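Local atomic coordinates of putative membrane transport protein (Vibrio parahaemolyticus RIMD 2210633, PDB entry 3CK6), a protein that probably mediates zinc uptake as a zinc–proton symporter, its cytoplasmic domain, the part studied here, assembling into a funnel-shaped homopentamer. Residues G45-D49 / N50-R54; A55-D58 / H59-D63; S136-N139 / Q140-G144; Y192-R195 / D196-S200; E224-E227 / F228-E232. The protein carries 1 engineered substitution. All blocks are in the same frame, centred on the assembly; numbering follows the deposited sequence.

Contact 1: residues G45-D49 / N50-R54; sequences GWLED and NHVPR. Engineered in segment 45-49: Gly45 (natural residue Ser).
Asn50, the first residue to leave the helix that carries Trp46, folds its side chain back so that the amide ND2 donates to Trp46 O at 3.0 Å (N-H...O 154°), a bond lying near the plane of the Asn50 amide. The backbone N of Asn50 reaches the same oxygen from the opposite face of the carbonyl plane, which leaves Trp46 O gripped twice by one residue. The same ND2 also hangs over one face of the indole, offset toward its rim, with amide and ring planes 68° apart. Beyond these two segments, Glu26 O accepts from both Trp46 NE1 and Asn50 ND2, while Asn50 OD1 accepts from Ile28 N; both ends of the buried amide are thereby engaged. His51 has a positive phi of 69° and is the C-prime residue of a Schellman motif: its N donates to Glu48 O at 2.8 Å, and Val52 N donates to Leu47 O at 3.0 Å. The His51 ring lies with Asp49 O over its centre, 3.6 Å above the plane. Val52 then lays CG2 beside Leu47, 4.2 Å from Leu47 CD2, the two branched ends running side by side, and a water bridges Val52 O to Glu48 O. At Arg54, the aliphatic CD rather than the guanidinium meets Glu48 OE1, at 3.4 Å; that carboxylate oxygen forms its salt bridge with Arg44.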
loop_
_atom_site.group_PDB
_atom_site.type_symbol
_atom_site.label_atom_id
_atom_site.label_comp_id
_atom_site.label_asym_id
_atom_site.label_seq_id
_atom_site.Cartn_x
_atom_site.Cartn_y
_atom_site.Cartn_z
ATOM N N GLY E 45 14.654 32.416 23.883
ATOM C CA GLY E 45 14.146 33.431 24.812
ATOM C C GLY E 45 13.144 34.343 24.134
ATOM O O GLY E 45 12.065 34.640 24.682
ATOM N N TRP E 46 13.503 34.786 22.933
ATOM C CA TRP E 46 12.631 35.625 22.127
ATOM C C TRP E 46 11.290 34.947 21.841
ATOM O O TRP E 46 10.233 35.553 22.038
ATOM C CB TRP E 46 13.341 35.985 20.829
ATOM C CG TRP E 46 12.601 36.902 19.942
ATOM C CD1 TRP E 46 12.349 38.232 20.147
ATOM C CD2 TRP E 46 12.033 36.574 18.672
ATOM N NE1 TRP E 46 11.639 38.746 19.080
ATOM C CE2 TRP E 46 11.431 37.749 18.165
ATOM C CE3 TRP E 46 11.964 35.394 17.917
ATOM C CZ2 TRP E 46 10.797 37.783 16.927
ATOM C CZ3 TRP E 46 11.320 35.426 16.688
ATOM C CH2 TRP E 46 10.728 36.620 16.215
ATOM N N LEU E 47 11.341 33.689 21.406
ATOM C CA LEU E 47 10.121 32.922 21.086
ATOM C C LEU E 47 9.201 32.764 22.305
ATOM O O LEU E 47 7.983 32.986 22.220
ATOM C CB LEU E 47 10.499 31.550 20.502
ATOM C CG LEU E 47 11.081 31.574 19.080
ATOM C CD1 LEU E 47 11.648 30.232 18.700
ATOM C CD2 LEU E 47 10.037 32.010 18.049
ATOM N N GLU E 48 9.798 32.411 23.443
ATOM C CA GLU E 48 9.045 32.272 24.690
ATOM C C GLU E 48 8.537 33.608 25.240
ATOM O O GLU E 48 7.395 33.689 25.703
ATOM C CB GLU E 48 9.837 31.476 25.731
ATOM C CG GLU E 48 9.959 30.007 25.316
ATOM C CD GLU E 48 10.844 29.169 26.238
ATOM O OE1 GLU E 48 11.095 27.997 25.881
ATOM O OE2 GLU E 48 11.286 29.670 27.290
ATOM N N ASP E 49 9.358 34.656 25.155
ATOM C CA ASP E 49 8.912 36.007 25.520
ATOM C C ASP E 49 7.670 36.415 24.724
ATOM O O ASP E 49 6.811 37.142 25.228
ATOM C CB ASP E 49 10.029 37.036 25.286
ATOM C CG ASP E 49 11.059 37.086 26.424
ATOM O OD1 ASP E 49 10.865 36.478 27.513
ATOM O OD2 ASP E 49 12.091 37.754 26.213
ATOM N N ASN E 50 7.592 35.916 23.493
ATOM C CA ASN E 50 6.494 36.166 22.574
ATOM C C ASN E 50 5.391 35.116 22.699
ATOM O O ASN E 50 4.497 35.014 21.841
ATOM C CB ASN E 50 7.033 36.260 21.137
ATOM C CG ASN E 50 7.500 37.663 20.791
ATOM O OD1 ASN E 50 6.684 38.553 20.582
ATOM N ND2 ASN E 50 8.816 37.867 20.734
ATOM N N HIS E 51 5.482 34.327 23.769
ATOM C CA HIS E 51 4.426 33.386 24.193
ATOM C C HIS E 51 4.203 32.191 23.273
ATOM O O HIS E 51 3.115 31.609 23.263
ATOM C CB HIS E 51 3.101 34.125 24.481
ATOM C CG HIS E 51 3.267 35.292 25.394
ATOM N ND1 HIS E 51 3.739 35.161 26.682
ATOM C CD2 HIS E 51 3.063 36.616 25.198
ATOM C CE1 HIS E 51 3.801 36.353 27.249
ATOM N NE2 HIS E 51 3.396 37.253 26.370
ATOM N N VAL E 52 5.238 31.806 22.524
ATOM C CA VAL E 52 5.196 30.525 21.823
ATOM C C VAL E 52 5.361 29.458 22.909
ATOM O O VAL E 52 6.277 29.563 23.724
ATOM C CB VAL E 52 6.322 30.374 20.761
ATOM C CG1 VAL E 52 6.193 29.027 20.023
ATOM C CG2 VAL E 52 6.282 31.556 19.775
ATOM N N PRO E 53 4.468 28.450 22.949
ATOM C CA PRO E 53 4.604 27.437 23.999
ATOM C C PRO E 53 5.936 26.689 23.945
ATOM O O PRO E 53 6.473 26.422 22.864
ATOM C CB PRO E 53 3.414 26.496 23.742
ATOM C CG PRO E 53 2.413 27.375 23.017
ATOM C CD PRO E 53 3.291 28.188 22.098
ATOM N N ARG E 54 6.437 26.383 25.139
ATOM C CA ARG E 54 7.707 25.707 25.372
ATOM C C ARG E 54 7.963 24.481 24.497
ATOM O O ARG E 54 9.043 24.358 23.927
ATOM C CB ARG E 54 7.804 25.316 26.849
ATOM C CG ARG E 54 8.958 24.403 27.219
ATOM C CD ARG E 54 10.208 25.208 27.531
ATOM N NE ARG E 54 10.824 24.795 28.793
ATOM C CZ ARG E 54 10.647 25.426 29.956
ATOM N NH1 ARG E 54 11.250 24.974 31.051
ATOM N NH2 ARG E 54 9.873 26.509 30.027
HETATM O O HOH W 1 6.040 30.693 25.942
#

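Contact 2: residues A55-D58 / H59-D63; sequences ATVD and HLLAD
Val57 and Leu61, one helical turn apart, lie side by side and point the same way, and Leu61 can be traced outward from the backbone. Its CB rests 3.5 Å from Val57 O, the carbonyl that also accepts the hydrogen bond from Leu61 N at 2.9 Å. Leu61 CG is 3.4 Å from Val57 O and comes within 4.1 Å of Val57 CG1. At the tip, Leu61 CD1 makes the closest apolar approach, 3.6 Å from Val57 CG1. Two torsions bring these methyl groups together: Val57 holds CG1 anti to its own N (chi1 176°), whereas Leu61 sets CG beside its backbone N (chi1 -56°), on the side facing Val57. The ladder beneath is regular, His59 N donating to Ala55 O at 2.9 Å and Leu60 N to Thr56 O at 2.8 Å. Past Leu60 the helical backbone angles lapse; Ala62 N makes a weak bond to His59 O, and Ala62 CB lies 3.3 Å from Asp58 O. The carboxylate of Asp58 forms a salt bridge with Arg44, and Arg99 donates to the carbonyls of Leu60 and Ala62. Helix 54-60 packs Val57 and Leu60 on Leu47 of helix 43-49, sets Thr56, His59 and Leu60 against Met78 of strand 77-83, and stacks His59 on Phe214 of a neighbouring subunit.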
loop_
_atom_site.group_PDB
_atom_site.type_symbol
_atom_site.label_atom_id
_atom_site.label_comp_id
_atom_site.label_asym_id
_atom_site.label_seq_id
_atom_site.Cartn_x
_atom_site.Cartn_y
_atom_site.Cartn_z
ATOM N N ALA E 55 6.982 23.584 24.411
ATOM C CA ALA E 55 7.141 22.331 23.669
ATOM C C ALA E 55 7.209 22.541 22.151
ATOM O O ALA E 55 7.898 21.791 21.437
ATOM C CB ALA E 55 6.039 21.352 24.030
ATOM N N THR E 56 6.510 23.569 21.683
ATOM C CA THR E 56 6.543 24.011 20.283
ATOM C C THR E 56 7.911 24.585 19.967
ATOM O O THR E 56 8.504 24.243 18.936
ATOM C CB THR E 56 5.445 25.043 19.989
ATOM O OG1 THR E 56 4.168 24.483 20.323
ATOM C CG2 THR E 56 5.447 25.474 18.534
ATOM N N VAL E 57 8.432 25.413 20.871
ATOM C CA VAL E 57 9.809 25.887 20.755
ATOM C C VAL E 57 10.802 24.695 20.739
ATOM O O VAL E 57 11.675 24.630 19.865
ATOM C CB VAL E 57 10.170 26.910 21.873
ATOM C CG1 VAL E 57 11.629 27.305 21.775
ATOM C CG2 VAL E 57 9.286 28.165 21.759
ATOM N N ASP E 58 10.658 23.765 21.693
ATOM C CA ASP E 58 11.498 22.543 21.744
ATOM C C ASP E 58 11.469 21.822 20.400
ATOM O O ASP E 58 12.516 21.401 19.884
ATOM C CB ASP E 58 10.992 21.555 22.804
ATOM C CG ASP E 58 11.209 22.025 24.244
ATOM O OD1 ASP E 58 11.909 23.037 24.502
ATOM O OD2 ASP E 58 10.666 21.343 25.144
ATOM N N HIS E 59 10.273 21.654 19.826
ATOM C CA HIS E 59 10.191 20.942 18.552
ATOM C C HIS E 59 10.846 21.735 17.435
ATOM O O HIS E 59 11.597 21.169 16.618
ATOM C CB HIS E 59 8.764 20.528 18.173
ATOM C CG HIS E 59 8.710 19.336 17.254
ATOM N ND1 HIS E 59 8.185 19.397 15.979
ATOM C CD2 HIS E 59 9.118 18.058 17.429
ATOM C CE1 HIS E 59 8.266 18.204 15.411
ATOM N NE2 HIS E 59 8.821 17.374 16.273
ATOM N N LEU E 60 10.595 23.049 17.427
ATOM C CA LEU E 60 11.153 23.958 16.412
ATOM C C LEU E 60 12.682 23.984 16.397
ATOM O O LEU E 60 13.293 24.061 15.335
ATOM C CB LEU E 60 10.634 25.384 16.613
ATOM C CG LEU E 60 10.866 26.376 15.461
ATOM C CD1 LEU E 60 9.900 26.129 14.304
ATOM C CD2 LEU E 60 10.776 27.821 15.943
ATOM N N LEU E 61 13.279 23.954 17.583
ATOM C CA LEU E 61 14.709 24.114 17.735
ATOM C C LEU E 61 15.438 22.776 17.950
ATOM O O LEU E 61 16.623 22.770 18.276
ATOM C CB LEU E 61 15.014 25.073 18.905
ATOM C CG LEU E 61 14.396 26.486 18.887
ATOM C CD1 LEU E 61 14.855 27.256 20.104
ATOM C CD2 LEU E 61 14.728 27.245 17.603
ATOM N N ALA E 62 14.735 21.654 17.799
ATOM C CA ALA E 62 15.295 20.336 18.128
ATOM C C ALA E 62 16.502 20.022 17.243
ATOM O O ALA E 62 16.607 20.540 16.133
ATOM C CB ALA E 62 14.221 19.254 17.961
ATOM N N ASP E 63 17.409 19.177 17.723
ATOM C CA ASP E 63 18.515 18.713 16.885
ATOM C C ASP E 63 18.001 18.007 15.623
ATOM O O ASP E 63 18.391 18.365 14.500
ATOM C CB ASP E 63 19.449 17.789 17.674
ATOM C CG ASP E 63 20.721 17.440 16.902
ATOM O OD1 ASP E 63 21.053 18.168 15.930
ATOM O OD2 ASP E 63 21.399 16.437 17.265
#

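Contact 3: residues S136-N139 / Q140-G144; sequences SLLN and QIIEG
The water joining Ser136 OG and Gln140 NE2 makes the shortest sound polar bond here, 2.6 Å to Ser136 OG, and accepts from Gln140 NE2 at 3.1 Å. Ser136 OG and Gln140 NE2 are themselves 3.9 Å apart, and the water spans one turn of the helix between them. Gln140 reaches it with CG beside its backbone N (chi1 -72°) and the chain extended beyond, its CG passing Ser136 O on the way. A second water repeats the pattern at the next i, i+4 pair on the polar side: it accepts from Asn139 ND2 at 3.0 Å and donates to Glu143 OE2 at 2.7 Å. Here the amide and carboxylate lie side by side with planes just 11° apart, and Asn139 ND2 also touches Glu143 CG at 3.6 Å. Each end is held again outside the pair, Asn139 OD1 by Arg208 NE and Glu143 OE1 by the amides of Asn218 and Asn146. Turned toward the protein interior, Leu138 CG meets Ile142 CD1 at 4.1 Å, the two side chains crossing at a slant; Leu137 CG meets Ile141 CD1 in like manner. Leu138 and Ile142 pack on Tyr212 of helix 209-246 and on strand 77-83, while Leu137 and Ile141 lie on Ile121 of helix 116-126. Four backbone bonds of ordinary helical length run under these pairs. The separation of polar and apolar pairs is consistent with helix 134-161 joining sheet and helices through hydrocarbon, while the Asn139 amide and Glu143 carboxylate, linked by water and held by Arg208, Asn218 and Asn146, are probably restricted in rotation.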
loop_
_atom_site.group_PDB
_atom_site.type_symbol
_atom_site.label_atom_id
_atom_site.label_comp_id
_atom_site.label_asym_id
_atom_site.label_seq_id
_atom_site.Cartn_x
_atom_site.Cartn_y
_atom_site.Cartn_z
ATOM N N SER E 136 1.831 34.706 -0.200
ATOM C CA SER E 136 2.716 34.612 -1.351
ATOM C C SER E 136 4.145 34.272 -0.948
ATOM O O SER E 136 4.803 33.488 -1.625
ATOM C CB SER E 136 2.667 35.907 -2.177
ATOM O OG SER E 136 3.614 35.864 -3.235
ATOM N N LEU E 137 4.624 34.854 0.151
ATOM C CA LEU E 137 5.948 34.538 0.670
ATOM C C LEU E 137 6.150 33.043 0.901
ATOM O O LEU E 137 7.161 32.466 0.478
ATOM C CB LEU E 137 6.204 35.326 1.965
ATOM C CG LEU E 137 7.500 34.967 2.710
ATOM C CD1 LEU E 137 8.722 35.289 1.838
ATOM C CD2 LEU E 137 7.561 35.704 4.019
ATOM N N LEU E 138 5.211 32.421 1.606
ATOM C CA LEU E 138 5.361 31.007 1.970
ATOM C C LEU E 138 5.312 30.126 0.717
ATOM O O LEU E 138 6.057 29.161 0.592
ATOM C CB LEU E 138 4.264 30.613 2.955
ATOM C CG LEU E 138 4.204 29.147 3.381
ATOM C CD1 LEU E 138 5.538 28.717 3.971
ATOM C CD2 LEU E 138 3.061 28.909 4.366
ATOM N N ASN E 139 4.427 30.487 -0.214
ATOM C CA ASN E 139 4.357 29.841 -1.532
ATOM C C ASN E 139 5.694 29.906 -2.257
ATOM O O ASN E 139 6.165 28.903 -2.803
ATOM C CB ASN E 139 3.237 30.518 -2.347
ATOM C CG ASN E 139 2.773 29.689 -3.561
ATOM O OD1 ASN E 139 1.714 29.986 -4.117
ATOM N ND2 ASN E 139 3.567 28.684 -3.997
ATOM N N GLN E 140 6.331 31.073 -2.240
ATOM C CA GLN E 140 7.644 31.235 -2.884
ATOM C C GLN E 140 8.753 30.449 -2.189
ATOM O O GLN E 140 9.651 29.942 -2.851
ATOM C CB GLN E 140 8.034 32.704 -2.975
ATOM C CG GLN E 140 7.226 33.497 -4.007
ATOM C CD GLN E 140 7.820 34.868 -4.294
ATOM O OE1 GLN E 140 8.952 35.172 -3.894
ATOM N NE2 GLN E 140 7.048 35.716 -4.976
ATOM N N ILE E 141 8.700 30.343 -0.868
ATOM C CA ILE E 141 9.668 29.502 -0.142
ATOM C C ILE E 141 9.549 28.035 -0.592
ATOM O O ILE E 141 10.552 27.397 -0.957
ATOM C CB ILE E 141 9.512 29.620 1.404
ATOM C CG1 ILE E 141 9.835 31.053 1.870
ATOM C CG2 ILE E 141 10.428 28.577 2.138
ATOM C CD1 ILE E 141 9.396 31.364 3.325
ATOM N N ILE E 142 8.319 27.517 -0.584
ATOM C CA ILE E 142 8.039 26.137 -0.983
ATOM C C ILE E 142 8.500 25.902 -2.434
ATOM O O ILE E 142 9.287 24.985 -2.704
ATOM C CB ILE E 142 6.532 25.774 -0.742
ATOM C CG1 ILE E 142 6.223 25.732 0.756
ATOM C CG2 ILE E 142 6.173 24.447 -1.381
ATOM C CD1 ILE E 142 4.747 25.842 1.087
ATOM N N GLU E 143 8.048 26.745 -3.367
ATOM C CA GLU E 143 8.450 26.595 -4.763
ATOM C C GLU E 143 9.948 26.853 -4.996
ATOM O O GLU E 143 10.558 26.226 -5.871
ATOM C CB GLU E 143 7.614 27.474 -5.698
ATOM C CG GLU E 143 6.163 27.016 -5.843
ATOM C CD GLU E 143 5.970 25.880 -6.871
ATOM O OE1 GLU E 143 6.763 24.902 -6.875
ATOM O OE2 GLU E 143 4.996 25.960 -7.672
ATOM N N GLY E 144 10.529 27.782 -4.241
ATOM C CA GLY E 144 11.963 28.052 -4.371
ATOM C C GLY E 144 12.782 26.809 -4.028
ATOM O O GLY E 144 13.693 26.441 -4.763
HETATM O O HOH W 2 4.252 34.488 -5.298
HETATM O O HOH W 3 3.131 27.656 -6.803
#

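Contact 4: residues Y192-R195 / D196-S200; sequences YAIR and DLIES
Arg195 and Asp196, neighbours in sequence, turn their charged groups together with guanidinium and carboxylate planes 43° apart. The salt bridge is side-on: Arg195 NE and NH2 both donate to Asp196 OD1, at 3.3 and 3.0 Å, from the same face of the carboxylate. That oxygen lies at the guanidinium edge, near its plane, whereas the two nitrogens stand well out of the carboxylate plane. A bend at chi3 (59°) brings the head of Arg195 back to its neighbour. Glu199, one turn on, crosses the same arginine differently: its OE1 lies 3.9 Å from Arg195 CG, beside the aliphatic stem, and its CG comes near Arg195 O. On the apolar side Ile194 CG2 and Ile198 CD1 meet at 4.1 Å, the side chains set at an angle to each other. At the end of the segment Ser200 OG donates to Leu197 O at 2.6 Å and also bonds to Ser202 N. Around this end of helix 173-199, Ile194 and Leu197 pack on Ile142 of helix 134-161, Leu197 also reaches Phe77 and Leu79 of strand 77-83 and Phe69 of strand 68-71, and Ile198 with Arg195 lies against His216 of helix 209-246.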
loop_
_atom_site.group_PDB
_atom_site.type_symbol
_atom_site.label_atom_id
_atom_site.label_comp_id
_atom_site.label_asym_id
_atom_site.label_seq_id
_atom_site.Cartn_x
_atom_site.Cartn_y
_atom_site.Cartn_z
ATOM N N TYR E 192 4.205 14.988 1.645
ATOM C CA TYR E 192 3.118 14.845 2.593
ATOM C C TYR E 192 2.892 16.107 3.442
ATOM O O TYR E 192 1.752 16.409 3.766
ATOM C CB TYR E 192 3.262 13.599 3.463
ATOM C CG TYR E 192 3.521 12.313 2.684
ATOM C CD1 TYR E 192 4.474 11.395 3.136
ATOM C CD2 TYR E 192 2.848 12.035 1.483
ATOM C CE1 TYR E 192 4.737 10.219 2.432
ATOM C CE2 TYR E 192 3.115 10.846 0.756
ATOM C CZ TYR E 192 4.060 9.954 1.252
ATOM O OH TYR E 192 4.353 8.781 0.575
ATOM N N ALA E 193 3.970 16.825 3.778
ATOM C CA ALA E 193 3.908 18.065 4.554
ATOM C C ALA E 193 3.141 19.133 3.766
ATOM O O ALA E 193 2.250 19.804 4.306
ATOM C CB ALA E 193 5.319 18.564 4.914
ATOM N N ILE E 194 3.444 19.232 2.474
ATOM C CA ILE E 194 2.743 20.163 1.597
ATOM C C ILE E 194 1.269 19.760 1.412
ATOM O O ILE E 194 0.373 20.618 1.423
ATOM C CB ILE E 194 3.507 20.356 0.240
ATOM C CG1 ILE E 194 4.863 21.038 0.507
ATOM C CG2 ILE E 194 2.616 21.181 -0.785
ATOM C CD1 ILE E 194 5.941 20.854 -0.602
ATOM N N ARG E 195 1.005 18.463 1.253
ATOM C CA ARG E 195 -0.381 17.990 1.197
ATOM C C ARG E 195 -1.130 18.400 2.462
ATOM O O ARG E 195 -2.234 18.950 2.383
ATOM C CB ARG E 195 -0.458 16.473 1.045
ATOM C CG ARG E 195 -1.900 15.945 0.849
ATOM C CD ARG E 195 -1.971 14.474 1.177
ATOM N NE ARG E 195 -1.558 14.229 2.559
ATOM C CZ ARG E 195 -0.962 13.118 2.981
ATOM N NH1 ARG E 195 -0.713 12.128 2.133
ATOM N NH2 ARG E 195 -0.613 12.992 4.253
ATOM N N ASP E 196 -0.500 18.132 3.608
ATOM C CA ASP E 196 -1.074 18.420 4.905
ATOM C C ASP E 196 -1.325 19.903 5.091
ATOM O O ASP E 196 -2.357 20.277 5.605
ATOM C CB ASP E 196 -0.191 17.882 6.035
ATOM C CG ASP E 196 -0.230 16.367 6.137
ATOM O OD1 ASP E 196 -1.037 15.719 5.427
ATOM O OD2 ASP E 196 0.555 15.814 6.928
ATOM N N LEU E 197 -0.373 20.731 4.671
ATOM C CA LEU E 197 -0.554 22.162 4.723
ATOM C C LEU E 197 -1.797 22.557 3.925
ATOM O O LEU E 197 -2.609 23.339 4.399
ATOM C CB LEU E 197 0.666 22.880 4.172
ATOM C CG LEU E 197 0.514 24.374 3.882
ATOM C CD1 LEU E 197 0.421 25.157 5.190
ATOM C CD2 LEU E 197 1.730 24.806 3.066
ATOM N N ILE E 198 -1.935 22.008 2.722
ATOM C CA ILE E 198 -3.109 22.338 1.860
ATOM C C ILE E 198 -4.413 21.901 2.505
ATOM O O ILE E 198 -5.397 22.653 2.521
ATOM C CB ILE E 198 -2.959 21.733 0.434
ATOM C CG1 ILE E 198 -1.811 22.428 -0.298
ATOM C CG2 ILE E 198 -4.259 21.890 -0.398
ATOM C CD1 ILE E 198 -1.359 21.737 -1.586
ATOM N N GLU E 199 -4.444 20.689 3.045
ATOM C CA GLU E 199 -5.710 20.164 3.595
ATOM C C GLU E 199 -6.154 20.872 4.884
ATOM O O GLU E 199 -7.297 20.714 5.310
ATOM C CB GLU E 199 -5.653 18.640 3.796
ATOM C CG GLU E 199 -5.021 17.866 2.645
ATOM C CD GLU E 199 -5.985 17.310 1.605
ATOM O OE1 GLU E 199 -5.756 16.137 1.189
ATOM O OE2 GLU E 199 -6.944 18.022 1.179
ATOM N N SER E 200 -5.247 21.651 5.477
ATOM C CA SER E 200 -5.506 22.417 6.708
ATOM C C SER E 200 -6.484 23.577 6.501
ATOM O O SER E 200 -7.125 24.025 7.459
ATOM C CB SER E 200 -4.189 22.930 7.330
ATOM O OG SER E 200 -3.701 24.107 6.682
#

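Contact 5: residues E224-E227 / F228-E232; sequences ETIE and FYLGE
A CH-pi contact one turn apart, in the middle of the long helix 209-246, joins Thr225 to Tyr229. The methyl CG2 of Thr225 sits over one face of the tyrosine ring, 3.8 Å from its centroid and 27° off the ring normal, and is displaced toward the rim, so that Tyr229 CE2 is the nearest ring atom to Thr225 CG2 at 3.4 Å. The methyl is placed there because it lies anti to the backbone N of Thr225 (chi1 -74° for OG1), which leaves OG1 beside the backbone N. In this CorA-family cytoplasmic domain, helix 209-246 faces helices of its own chain with one side and an adjacent subunit of the pentamer with another. On the own-chain side Tyr229 packs on Glu157 and Leu160 of helix 134-161 and, with Leu230, on Leu180 of helix 173-199. Toward a neighbouring subunit, a different one from that which stacks on His59, Thr225 OG1 is hydrogen-bonded to its Arg185, Glu224 OE1 forms a salt bridge to its Arg66, and Phe228 packs on the same Arg185. Ile226 CG2 and Leu230 CD1 run alongside each other at 4.1 Å. Glu227, bent at chi2 (-63°), crosses Leu230 with Glu227 OE1 4.0 Å from Leu230 CD1, while that oxygen makes a salt bridge to Lys184. The backbone stays regular throughout, Tyr229 N donating to Thr225 O at 2.8 Å and Leu230 N to Ile226 O at 2.9 Å.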
loop_
_atom_site.group_PDB
_atom_site.type_symbol
_atom_site.label_atom_id
_atom_site.label_comp_id
_atom_site.label_asym_id
_atom_site.label_seq_id
_atom_site.Cartn_x
_atom_site.Cartn_y
_atom_site.Cartn_z
ATOM N N GLU E 224 8.506 11.290 -8.071
ATOM C CA GLU E 224 8.447 10.342 -9.184
ATOM C C GLU E 224 9.724 10.288 -10.005
ATOM O O GLU E 224 10.104 9.228 -10.460
ATOM C CB GLU E 224 7.254 10.610 -10.088
ATOM C CG GLU E 224 5.936 10.454 -9.319
ATOM C CD GLU E 224 4.705 10.940 -10.068
ATOM O OE1 GLU E 224 4.801 11.715 -11.067
ATOM O OE2 GLU E 224 3.608 10.535 -9.619
ATOM N N THR E 225 10.358 11.439 -10.203
ATOM C CA THR E 225 11.615 11.523 -10.939
ATOM C C THR E 225 12.737 10.787 -10.203
ATOM O O THR E 225 13.513 10.038 -10.820
ATOM C CB THR E 225 12.004 12.990 -11.208
ATOM O OG1 THR E 225 11.161 13.491 -12.240
ATOM C CG2 THR E 225 13.440 13.060 -11.727
ATOM N N ILE E 226 12.815 11.009 -8.894
ATOM C CA ILE E 226 13.748 10.276 -8.027
ATOM C C ILE E 226 13.583 8.758 -8.176
ATOM O O ILE E 226 14.571 8.049 -8.340
ATOM C CB ILE E 226 13.615 10.720 -6.544
ATOM C CG1 ILE E 226 14.170 12.137 -6.382
ATOM C CG2 ILE E 226 14.383 9.741 -5.587
ATOM C CD1 ILE E 226 14.050 12.667 -5.010
ATOM N N GLU E 227 12.341 8.269 -8.123
ATOM C CA GLU E 227 12.077 6.830 -8.274
ATOM C C GLU E 227 12.496 6.324 -9.625
ATOM O O GLU E 227 13.017 5.212 -9.747
ATOM C CB GLU E 227 10.610 6.468 -8.014
ATOM C CG GLU E 227 10.178 6.689 -6.597
ATOM C CD GLU E 227 10.933 5.809 -5.609
ATOM O OE1 GLU E 227 11.390 6.351 -4.587
ATOM O OE2 GLU E 227 11.074 4.592 -5.865
ATOM N N PHE E 228 12.306 7.153 -10.643
ATOM C CA PHE E 228 12.735 6.804 -11.976
ATOM C C PHE E 228 14.259 6.713 -12.046
ATOM O O PHE E 228 14.800 5.745 -12.598
ATOM C CB PHE E 228 12.219 7.801 -13.014
ATOM C CG PHE E 228 12.820 7.610 -14.367
ATOM C CD1 PHE E 228 12.605 6.426 -15.082
ATOM C CD2 PHE E 228 13.602 8.610 -14.932
ATOM C CE1 PHE E 228 13.167 6.239 -16.353
ATOM C CE2 PHE E 228 14.167 8.444 -16.183
ATOM C CZ PHE E 228 13.963 7.245 -16.902
ATOM N N TYR E 229 14.951 7.714 -11.496
ATOM C CA TYR E 229 16.438 7.683 -11.519
ATOM C C TYR E 229 16.980 6.488 -10.743
ATOM O O TYR E 229 17.962 5.880 -11.154
ATOM C CB TYR E 229 17.044 8.976 -10.979
ATOM C CG TYR E 229 16.829 10.193 -11.863
ATOM C CD1 TYR E 229 16.518 10.066 -13.226
ATOM C CD2 TYR E 229 16.963 11.466 -11.339
ATOM C CE1 TYR E 229 16.338 11.191 -14.035
ATOM C CE2 TYR E 229 16.778 12.599 -12.133
ATOM C CZ TYR E 229 16.463 12.460 -13.467
ATOM O OH TYR E 229 16.280 13.597 -14.224
ATOM N N LEU E 230 16.344 6.164 -9.621
ATOM C CA LEU E 230 16.728 4.982 -8.839
ATOM C C LEU E 230 16.517 3.718 -9.668
ATOM O O LEU E 230 17.299 2.783 -9.572
ATOM C CB LEU E 230 15.954 4.905 -7.542
ATOM C CG LEU E 230 16.391 5.775 -6.370
ATOM C CD1 LEU E 230 15.272 5.748 -5.351
ATOM C CD2 LEU E 230 17.680 5.212 -5.792
ATOM N N GLY E 231 15.474 3.710 -10.505
ATOM C CA GLY E 231 15.220 2.600 -11.428
ATOM C C GLY E 231 16.272 2.488 -12.518
ATOM O O GLY E 231 16.675 1.390 -12.883
ATOM N N GLU E 232 16.725 3.630 -13.031
ATOM C CA GLU E 232 17.848 3.667 -13.971
ATOM C C GLU E 232 19.188 3.213 -13.364
ATOM O O GLU E 232 20.011 2.645 -14.072
ATOM C CB GLU E 232 18.024 5.065 -14.523
ATOM C CG GLU E 232 16.954 5.463 -15.510
ATOM C CD GLU E 232 17.354 6.694 -16.277
ATOM O OE1 GLU E 232 17.765 6.546 -17.441
ATOM O OE2 GLU E 232 17.274 7.809 -15.704
#

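Overall arrangement
From the N terminus the five contacts follow in series, each a local turn or cap, so none nests in or crosses another. Contact 1 closes helix 43-49 and leads straight into contact 2 on helix 54-60, where the two touch through Val52 CG1 and Val57 CG2, 3.7 Å apart; they join these two short helices. Contact 3, on helix 134-161, stands about 12 Å from contact 2 at their nearest atoms. It touches contact 4, Ile142 CG2 meeting Ile194 CD1 at 3.7 Å, which ties helix 134-161 to the end of helix 173-199. Contact 5 lies farther along the long helices, on 209-246, its centre about 43 Å from that of contact 1, on the opposite side of the chain's centre.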